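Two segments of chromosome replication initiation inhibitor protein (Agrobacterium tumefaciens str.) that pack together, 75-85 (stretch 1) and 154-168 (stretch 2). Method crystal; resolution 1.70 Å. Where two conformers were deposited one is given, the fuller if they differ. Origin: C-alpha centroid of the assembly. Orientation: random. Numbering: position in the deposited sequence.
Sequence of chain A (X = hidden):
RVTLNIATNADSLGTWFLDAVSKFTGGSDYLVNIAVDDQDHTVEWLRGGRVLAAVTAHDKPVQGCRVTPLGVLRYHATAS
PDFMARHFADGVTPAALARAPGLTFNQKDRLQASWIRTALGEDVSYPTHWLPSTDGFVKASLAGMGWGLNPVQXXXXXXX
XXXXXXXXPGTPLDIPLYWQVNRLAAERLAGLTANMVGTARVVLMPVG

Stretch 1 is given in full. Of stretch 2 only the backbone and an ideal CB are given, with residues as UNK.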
ATOM      1  N   TYR A  75       9.880 -14.504  -2.637  1.00 19.79           N
ATOM      2  CA  TYR A  75      10.347 -13.405  -1.819  1.00 20.08           C
ATOM      3  C   TYR A  75      11.827 -13.551  -1.530  1.00 20.68           C
ATOM      4  O   TYR A  75      12.341 -14.670  -1.454  1.00 18.88           O
ATOM      5  CB  TYR A  75       9.632 -13.419  -0.481  1.00 20.77           C
ATOM      6  CG  TYR A  75       8.143 -13.118  -0.463  1.00 19.78           C
ATOM      7  CD1 TYR A  75       7.222 -14.080  -0.856  1.00 22.41           C
ATOM      8  CD2 TYR A  75       7.659 -11.934   0.034  1.00 18.98           C
ATOM      9  CE1 TYR A  75       5.872 -13.844  -0.800  1.00 22.20           C
ATOM     10  CE2 TYR A  75       6.311 -11.684   0.082  1.00 18.63           C
ATOM     11  CZ  TYR A  75       5.408 -12.655  -0.332  1.00 21.17           C
ATOM     12  OH  TYR A  75       4.047 -12.424  -0.245  1.00 21.75           O
ATOM     13  N   HIS A  76      12.504 -12.418  -1.361  1.00 20.88           N
ATOM     14  CA  HIS A  76      13.908 -12.419  -0.943  1.00 19.73           C
ATOM     15  C   HIS A  76      14.051 -11.581   0.332  1.00 20.50           C
ATOM     16  O   HIS A  76      13.429 -10.517   0.459  1.00 20.00           O
ATOM     17  CB  HIS A  76      14.814 -11.850  -2.037  1.00 20.26           C
ATOM     18  CG  HIS A  76      14.859 -12.685  -3.282  1.00 20.54           C
ATOM     19  ND1 HIS A  76      15.687 -13.775  -3.429  1.00 22.46           N
ATOM     20  CD2 HIS A  76      14.149 -12.596  -4.431  1.00 24.23           C
ATOM     21  CE1 HIS A  76      15.492 -14.318  -4.616  1.00 21.90           C
ATOM     22  NE2 HIS A  76      14.573 -13.616  -5.252  1.00 23.38           N
ATOM     23  N   ALA A  77      14.860 -12.078   1.262  1.00 20.19           N
ATOM     24  CA  ALA A  77      15.171 -11.365   2.498  1.00 20.35           C
ATOM     25  C   ALA A  77      16.251 -10.338   2.156  1.00 20.68           C
ATOM     26  O   ALA A  77      17.360 -10.705   1.782  1.00 20.40           O
ATOM     27  CB  ALA A  77      15.659 -12.341   3.574  1.00 20.93           C
ATOM     28  N   THR A  78      15.909  -9.058   2.262  1.00 20.85           N
ATOM     29  CA  THR A  78      16.728  -7.984   1.720  1.00 21.53           C
ATOM     30  C   THR A  78      16.918  -6.832   2.717  1.00 20.60           C
ATOM     31  O   THR A  78      16.080  -6.557   3.583  1.00 19.95           O
ATOM     32  CB  THR A  78      16.130  -7.378   0.431  1.00 23.26           C
ATOM     33  OG1 THR A  78      14.788  -6.949   0.700  1.00 29.31           O
ATOM     34  CG2 THR A  78      16.184  -8.359  -0.747  1.00 23.70           C
ATOM     35  N   ALA A  79      18.047  -6.169   2.590  1.00 20.13           N
ATOM     36  CA  ALA A  79      18.322  -4.936   3.351  1.00 19.57           C
ATOM     37  C   ALA A  79      19.262  -4.082   2.509  1.00 19.52           C
ATOM     38  O   ALA A  79      19.773  -4.530   1.479  1.00 19.37           O
ATOM     39  CB  ALA A  79      18.962  -5.249   4.711  1.00 19.71           C
ATOM     40  N   SER A  80      19.504  -2.853   2.948  1.00 18.81           N
ATOM     41  CA  SER A  80      20.437  -1.994   2.222  1.00 18.89           C
ATOM     42  C   SER A  80      21.888  -2.363   2.582  1.00 19.58           C
ATOM     43  O   SER A  80      22.131  -2.995   3.610  1.00 19.33           O
ATOM     44  CB  SER A  80      20.181  -0.513   2.538  1.00 19.46           C
ATOM     45  OG  SER A  80      20.723  -0.138   3.779  1.00 18.79           O
ATOM     46  N   PRO A  81      22.858  -1.966   1.749  1.00 19.90           N
ATOM     47  CA  PRO A  81      24.270  -2.205   2.093  1.00 19.68           C
ATOM     48  C   PRO A  81      24.708  -1.621   3.451  1.00 19.15           C
ATOM     49  O   PRO A  81      25.431  -2.266   4.208  1.00 18.97           O
ATOM     50  CB  PRO A  81      25.013  -1.521   0.943  1.00 19.81           C
ATOM     51  CG  PRO A  81      24.098  -1.676  -0.210  1.00 21.03           C
ATOM     52  CD  PRO A  81      22.727  -1.429   0.383  1.00 20.26           C
ATOM     53  N   ASP A  82      24.229  -0.423   3.770  1.00 19.05           N
ATOM     54  CA  ASP A  82      24.534   0.202   5.050  1.00 18.85           C
ATOM     55  C   ASP A  82      23.900  -0.588   6.199  1.00 18.43           C
ATOM     56  O   ASP A  82      24.532  -0.745   7.211  1.00 17.61           O
ATOM     57  CB  ASP A  82      24.061   1.659   5.083  1.00 18.35           C
ATOM     58  CG  ASP A  82      24.230   2.316   6.472  1.00 20.42           C
ATOM     59  OD1 ASP A  82      25.360   2.481   6.887  1.00 21.29           O
ATOM     60  OD2 ASP A  82      23.194   2.596   7.125  1.00 27.07           O
ATOM     61  N   PHE A  83      22.669  -1.078   6.024  1.00 18.80           N
ATOM     62  CA  PHE A  83      22.053  -1.950   7.031  1.00 18.86           C
ATOM     63  C   PHE A  83      22.911  -3.180   7.316  1.00 19.07           C
ATOM     64  O   PHE A  83      23.132  -3.560   8.480  1.00 18.55           O
ATOM     65  CB  PHE A  83      20.638  -2.363   6.639  1.00 19.69           C
ATOM     66  CG  PHE A  83      19.906  -3.040   7.741  1.00 19.60           C
ATOM     67  CD1 PHE A  83      20.072  -4.394   7.972  1.00 18.87           C
ATOM     68  CD2 PHE A  83      19.086  -2.311   8.570  1.00 20.36           C
ATOM     69  CE1 PHE A  83      19.420  -5.000   9.005  1.00 19.97           C
ATOM     70  CE2 PHE A  83      18.449  -2.899   9.593  1.00 21.48           C
ATOM     71  CZ  PHE A  83      18.597  -4.251   9.815  1.00 19.66           C
HETATM   72  N   MSE A  84      23.378  -3.818   6.241  1.00 18.57           N
HETATM   73  CA  MSE A  84      24.207  -4.997   6.368  1.00 19.00           C
HETATM   74  C   MSE A  84      25.504  -4.646   7.112  1.00 18.72           C
HETATM   75  O   MSE A  84      25.986  -5.404   7.981  1.00 18.95           O
HETATM   76  CB  MSE A  84      24.547  -5.588   4.977  1.00 18.86           C
HETATM   77  CG  MSE A  84      23.398  -6.043   4.134  1.00 20.61           C
HETATM   78 SE   MSE A  84      22.373  -7.485   4.904  0.80 20.05          SE
HETATM   79  CE  MSE A  84      23.727  -8.821   4.872  1.00 23.31           C
ATOM     80  N   ALA A  85      26.085  -3.498   6.768  1.00 17.76           N
ATOM     81  CA  ALA A  85      27.335  -3.081   7.380  1.00 18.13           C
ATOM     82  C   ALA A  85      27.201  -2.820   8.879  1.00 18.68           C
ATOM     83  O   ALA A  85      28.109  -3.115   9.653  1.00 18.90           O
ATOM     84  CB  ALA A  85      27.879  -1.840   6.678  1.00 17.98           C
ATOM     85  N   UNK A 154       9.366  -6.609  -6.802  1.00 20.39           N
ATOM     86  CA  UNK A 154       9.570  -5.273  -6.276  1.00 20.30           C
ATOM     87  C   UNK A 154      11.022  -4.975  -5.927  1.00 20.74           C
ATOM     88  O   UNK A 154      11.377  -3.804  -5.717  1.00 21.57           O
ATOM     89  CB  UNK A 154       8.696  -5.073  -5.036  1.00 20.30           C
ATOM     90  N   UNK A 155      11.858  -6.008  -5.883  1.00 19.48           N
ATOM     91  CA  UNK A 155      13.250  -5.805  -5.500  1.00 19.96           C
ATOM     92  C   UNK A 155      14.283  -6.273  -6.504  1.00 20.09           C
ATOM     93  O   UNK A 155      15.469  -6.040  -6.299  1.00 21.09           O
ATOM     94  CB  UNK A 155      13.510  -6.517  -4.171  1.00 19.96           C
ATOM     95  N   UNK A 156      13.858  -6.881  -7.600  1.00 20.66           N
ATOM     96  CA  UNK A 156      14.824  -7.400  -8.580  1.00 20.88           C
ATOM     97  C   UNK A 156      15.757  -6.320  -9.113  1.00 22.05           C
ATOM     98  O   UNK A 156      16.986  -6.527  -9.165  1.00 21.04           O
ATOM     99  CB  UNK A 156      14.083  -8.052  -9.749  1.00 20.88           C
ATOM    100  N   UNK A 157      15.200  -5.173  -9.505  1.00 22.37           N
ATOM    101  CA  UNK A 157      16.039  -4.102 -10.050  1.00 23.85           C
ATOM    102  C   UNK A 157      16.943  -3.510  -8.970  1.00 22.59           C
ATOM    103  O   UNK A 157      18.103  -3.194  -9.234  1.00 23.05           O
ATOM    104  CB  UNK A 157      15.169  -3.004 -10.666  1.00 23.85           C
ATOM    105  N   UNK A 158      16.415  -3.380  -7.754  1.00 21.61           N
ATOM    106  CA  UNK A 158      17.222  -2.855  -6.648  1.00 21.24           C
ATOM    107  C   UNK A 158      18.407  -3.757  -6.340  1.00 21.09           C
ATOM    108  O   UNK A 158      19.518  -3.269  -6.088  1.00 21.27           O
ATOM    109  CB  UNK A 158      16.361  -2.687  -5.395  1.00 21.24           C
ATOM    110  N   UNK A 159      18.170  -5.069  -6.377  1.00 20.90           N
ATOM    111  CA  UNK A 159      19.212  -6.078  -6.176  1.00 21.35           C
ATOM    112  C   UNK A 159      20.278  -5.985  -7.255  1.00 22.33           C
ATOM    113  O   UNK A 159      21.480  -5.981  -6.954  1.00 22.21           O
ATOM    114  CB  UNK A 159      18.604  -7.482  -6.162  1.00 21.35           C
ATOM    115  N   UNK A 160      19.827  -5.867  -8.499  1.00 22.53           N
ATOM    116  CA  UNK A 160      20.732  -5.758  -9.639  1.00 23.16           C
ATOM    117  C   UNK A 160      21.599  -4.495  -9.538  1.00 23.50           C
ATOM    118  O   UNK A 160      22.782  -4.539  -9.874  1.00 23.98           O
ATOM    119  CB  UNK A 160      19.936  -5.750 -10.946  1.00 23.16           C
ATOM    120  N   UNK A 161      21.019  -3.399  -9.041  1.00 23.54           N
ATOM    121  CA  UNK A 161      21.715  -2.111  -8.918  1.00 23.38           C
ATOM    122  C   UNK A 161      22.558  -2.008  -7.661  1.00 23.12           C
ATOM    123  O   UNK A 161      23.381  -1.090  -7.545  1.00 23.73           O
ATOM    124  CB  UNK A 161      20.701  -0.966  -8.937  1.00 23.38           C
ATOM    125  N   UNK A 162      22.352  -2.915  -6.713  1.00 22.69           N
ATOM    126  CA  UNK A 162      23.087  -2.884  -5.441  1.00 22.44           C
ATOM    127  C   UNK A 162      22.479  -1.981  -4.382  1.00 21.49           C
ATOM    128  O   UNK A 162      23.104  -1.746  -3.338  1.00 21.52           O
ATOM    129  CB  UNK A 162      24.528  -2.437  -5.697  1.00 22.44           C
ATOM    130  N   UNK A 163      21.271  -1.474  -4.633  1.00 20.96           N
ATOM    131  CA  UNK A 163      20.560  -0.645  -3.654  1.00 21.53           C
ATOM    132  C   UNK A 163      19.987  -1.503  -2.526  1.00 20.95           C
ATOM    133  O   UNK A 163      19.721  -1.013  -1.423  1.00 21.00           O
ATOM    134  CB  UNK A 163      19.440   0.144  -4.335  1.00 21.53           C
ATOM    135  N   UNK A 164      19.742  -2.770  -2.836  1.00 20.53           N
ATOM    136  CA  UNK A 164      19.466  -3.782  -1.842  1.00 20.01           C
ATOM    137  C   UNK A 164      20.421  -4.950  -2.049  1.00 20.56           C
ATOM    138  O   UNK A 164      20.971  -5.132  -3.141  1.00 19.89           O
ATOM    139  CB  UNK A 164      18.008  -4.241  -1.916  1.00 20.01           C
ATOM    140  N   UNK A 165      20.632  -5.729  -0.999  0.50 20.16           N
ATOM    141  CA  UNK A 165      21.341  -6.974  -1.124  0.50 21.00           C
ATOM    142  C   UNK A 165      20.570  -8.013  -0.340  0.50 21.35           C
ATOM    143  O   UNK A 165      19.803  -7.688   0.576  0.50 21.38           O
ATOM    144  CB  UNK A 165      22.786  -6.853  -0.637  0.50 21.00           C
ATOM    145  N   UNK A 166      20.776  -9.265  -0.720  1.00 21.06           N
ATOM    146  CA  UNK A 166      20.150 -10.393  -0.040  1.00 22.05           C
ATOM    147  C   UNK A 166      20.946 -10.693   1.215  1.00 22.59           C
ATOM    148  O   UNK A 166      22.177 -10.763   1.154  1.00 21.21           O
ATOM    149  CB  UNK A 166      20.072 -11.622  -0.948  1.00 22.05           C
ATOM    150  N   UNK A 167      20.271 -10.869   2.344  1.00 22.09           N
ATOM    151  CA  UNK A 167      20.987 -11.275   3.565  1.00 22.58           C
ATOM    152  C   UNK A 167      21.817 -12.524   3.351  1.00 23.99           C
ATOM    153  O   UNK A 167      22.972 -12.604   3.816  1.00 22.59           O
ATOM    154  CB  UNK A 167      19.998 -11.512   4.708  1.00 22.58           C
ATOM    155  N   UNK A 168      21.233 -13.497   2.660  0.50 24.03           N
ATOM    156  CA  UNK A 168      21.913 -14.737   2.344  0.50 25.34           C
ATOM    157  C   UNK A 168      21.503 -15.106   0.929  0.50 25.43           C
ATOM    158  O   UNK A 168      20.411 -15.629   0.720  0.50 25.29           O
ATOM    159  CB  UNK A 168      21.576 -15.846   3.343  0.50 25.34           C
TER

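Stretch 2 runs from a helix into a short strand antiparallel to the strand of stretch 1, 75-79.

Position 154 has nothing of stretch 1 near its CB, so the contact sets no preference; it is Leu 154. At 155 the CB points toward stretch 1 and lies 4.7 Å from Thr 78 CG2. A small or medium apolar side chain suits. It is Val 155, whose CG2 comes to 4.4 Å from Thr 78 CG2.

Positions 156, 157 and 158 do not reach stretch 1, and many residues would serve. They are Ala 156, Glu 157 and His 158.

At 159 the CB points toward stretch 1 but has nothing within 5.5 Å. A longer apolar chain could bridge the gap to the Thr 78 methyl. Leu 159 does so, with CD2 3.9 Å from Thr 78 CG2. Positions 160 and 161 are out of reach, and are Ala 160 and Ala 161.

Position 162 has phi 85°, psi 9°. A CB here would jam against the carbonyl O of the residue before, which calls for glycine. Gly 162 ends the helix in a Schellman motif. At 163 the CB points away, so a polar or charged chain is possible. It is Arg 163, whose NE donates to His 158 ND1 at 2.9 Å.

At 164 the CB points sideways, 4.3 Å from Thr 78 CB. An apolar chain fits. Leu 164 places CD2 3.9 Å from Ser 80 N.

The backbone of 165 pairs with Ala 79 through two hydrogen bonds: 165 N donates to Ala 79 O at 2.9 Å, and Ala 79 N donates to 165 O at 3.1 Å. Its CB is 4.9 Å from Met 84 CG and 5.4 Å from Pro 81 CG. Val, Ile or Leu would suit. Val 165 sets CG2 3.4 Å from Met 84 CG.

At 166 the CB shares a sheet face with Thr 78 and lies 5.4 Å from His 76 CB. The imidazole invites a polar or acidic partner, though an apolar chain is conceivable. Glu 166 extends so that OE1 accepts from His 76 ND1 at 2.8 Å, near the ring plane. Water 1 links Glu 166 OE1 (3.2 Å) to Ala 77 N (2.9 Å).

At 167 the backbone N donates to Ala 77 O at 3.0 Å. The CB is 4.6 Å from Met 84 CE, favouring Leu, Ile or Met. Leu 167 brings CD1 to 3.9 Å from Ala 79 CB and 3.8 Å from Met 84 SE.

Position 168 is unconstrained by stretch 1; it is Met 168, a selenomethionine.

Stretch 2 154-168: LVAEHLAAGRLVELM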
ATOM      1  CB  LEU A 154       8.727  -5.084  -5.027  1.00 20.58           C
ATOM      2  CG  LEU A 154       7.218  -5.191  -5.241  1.00 21.28           C
ATOM      3  CD1 LEU A 154       6.481  -4.865  -3.958  1.00 22.71           C
ATOM      4  CD2 LEU A 154       6.707  -4.300  -6.426  1.00 20.65           C
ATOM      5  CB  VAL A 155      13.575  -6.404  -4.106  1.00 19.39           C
ATOM      6  CG1 VAL A 155      12.765  -5.688  -2.983  1.00 19.89           C
ATOM      7  CG2 VAL A 155      13.392  -7.909  -4.077  1.00 20.22           C
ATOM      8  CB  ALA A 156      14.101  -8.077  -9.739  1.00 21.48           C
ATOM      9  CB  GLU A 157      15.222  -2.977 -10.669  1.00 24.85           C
ATOM     10  CG  GLU A 157      14.541  -3.290 -11.949  1.00 30.38           C
ATOM     11  CD  GLU A 157      13.510  -2.217 -12.317  1.00 37.45           C
ATOM     12  OE1 GLU A 157      13.591  -1.075 -11.776  1.00 41.92           O
ATOM     13  OE2 GLU A 157      12.620  -2.512 -13.146  1.00 42.64           O
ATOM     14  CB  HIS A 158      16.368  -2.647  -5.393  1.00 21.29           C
ATOM     15  CG  HIS A 158      15.333  -1.575  -5.553  1.00 21.34           C
ATOM     16  ND1 HIS A 158      15.639  -0.302  -5.993  1.00 23.10           N
ATOM     17  CD2 HIS A 158      14.001  -1.584  -5.317  1.00 23.33           C
ATOM     18  CE1 HIS A 158      14.530   0.414  -6.044  1.00 24.75           C
ATOM     19  NE2 HIS A 158      13.518  -0.348  -5.654  1.00 24.23           N
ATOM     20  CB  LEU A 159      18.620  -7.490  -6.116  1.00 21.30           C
ATOM     21  CG  LEU A 159      17.851  -7.824  -4.830  1.00 21.58           C
ATOM     22  CD1 LEU A 159      17.065  -9.124  -4.983  1.00 22.38           C
ATOM     23  CD2 LEU A 159      18.775  -7.888  -3.578  1.00 21.59           C
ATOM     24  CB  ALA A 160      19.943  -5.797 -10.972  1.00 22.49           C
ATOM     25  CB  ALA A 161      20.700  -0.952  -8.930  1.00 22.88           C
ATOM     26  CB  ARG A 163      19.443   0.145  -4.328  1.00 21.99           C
ATOM     27  CG  ARG A 163      19.912   1.273  -5.240  1.00 24.12           C
ATOM     28  CD  ARG A 163      18.743   2.040  -5.847  1.00 26.32           C
ATOM     29  NE  ARG A 163      17.955   1.232  -6.783  1.00 27.94           N
ATOM     30  CZ  ARG A 163      18.141   1.144  -8.102  1.00 31.67           C
ATOM     31  NH1 ARG A 163      19.145   1.783  -8.712  1.00 31.88           N
ATOM     32  NH2 ARG A 163      17.324   0.375  -8.825  1.00 32.23           N
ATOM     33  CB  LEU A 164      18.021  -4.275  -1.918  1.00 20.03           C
ATOM     34  CG  LEU A 164      16.911  -3.282  -1.573  1.00 19.61           C
ATOM     35  CD1 LEU A 164      15.522  -3.878  -1.845  1.00 19.15           C
ATOM     36  CD2 LEU A 164      17.012  -2.821  -0.089  1.00 20.13           C
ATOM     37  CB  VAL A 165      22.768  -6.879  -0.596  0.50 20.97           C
ATOM     38  CG1 VAL A 165      23.597  -5.915  -1.458  0.50 20.29           C
ATOM     39  CG2 VAL A 165      22.762  -6.462   0.869  0.50 21.37           C
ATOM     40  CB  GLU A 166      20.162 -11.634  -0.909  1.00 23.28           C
ATOM     41  CG  GLU A 166      18.995 -11.781  -1.793  1.00 25.55           C
ATOM     42  CD  GLU A 166      18.948 -13.169  -2.467  1.00 28.85           C
ATOM     43  OE1 GLU A 166      18.111 -14.051  -2.091  1.00 33.34           O
ATOM     44  OE2 GLU A 166      19.772 -13.374  -3.361  1.00 28.64           O
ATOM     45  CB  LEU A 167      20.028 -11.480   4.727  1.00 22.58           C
ATOM     46  CG  LEU A 167      19.650 -10.209   5.508  1.00 22.35           C
ATOM     47  CD1 LEU A 167      18.928  -9.143   4.655  1.00 20.21           C
ATOM     48  CD2 LEU A 167      18.810 -10.564   6.692  1.00 23.09           C
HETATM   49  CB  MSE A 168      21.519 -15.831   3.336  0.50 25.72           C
HETATM   50  CG  MSE A 168      22.345 -17.091   3.227  0.50 28.01           C
HETATM   51 SE   MSE A 168      22.334 -18.123   4.885  0.50 34.65          SE
HETATM   52  CE  MSE A 168      23.170 -16.772   6.021  0.50 30.43           C
TER
HETATM   53  O   HOH W   1      16.191 -14.542   0.480  1.00 22.64           O
HETATM   54  O   HOH W   2      18.439 -13.419   1.740  1.00 24.31           O
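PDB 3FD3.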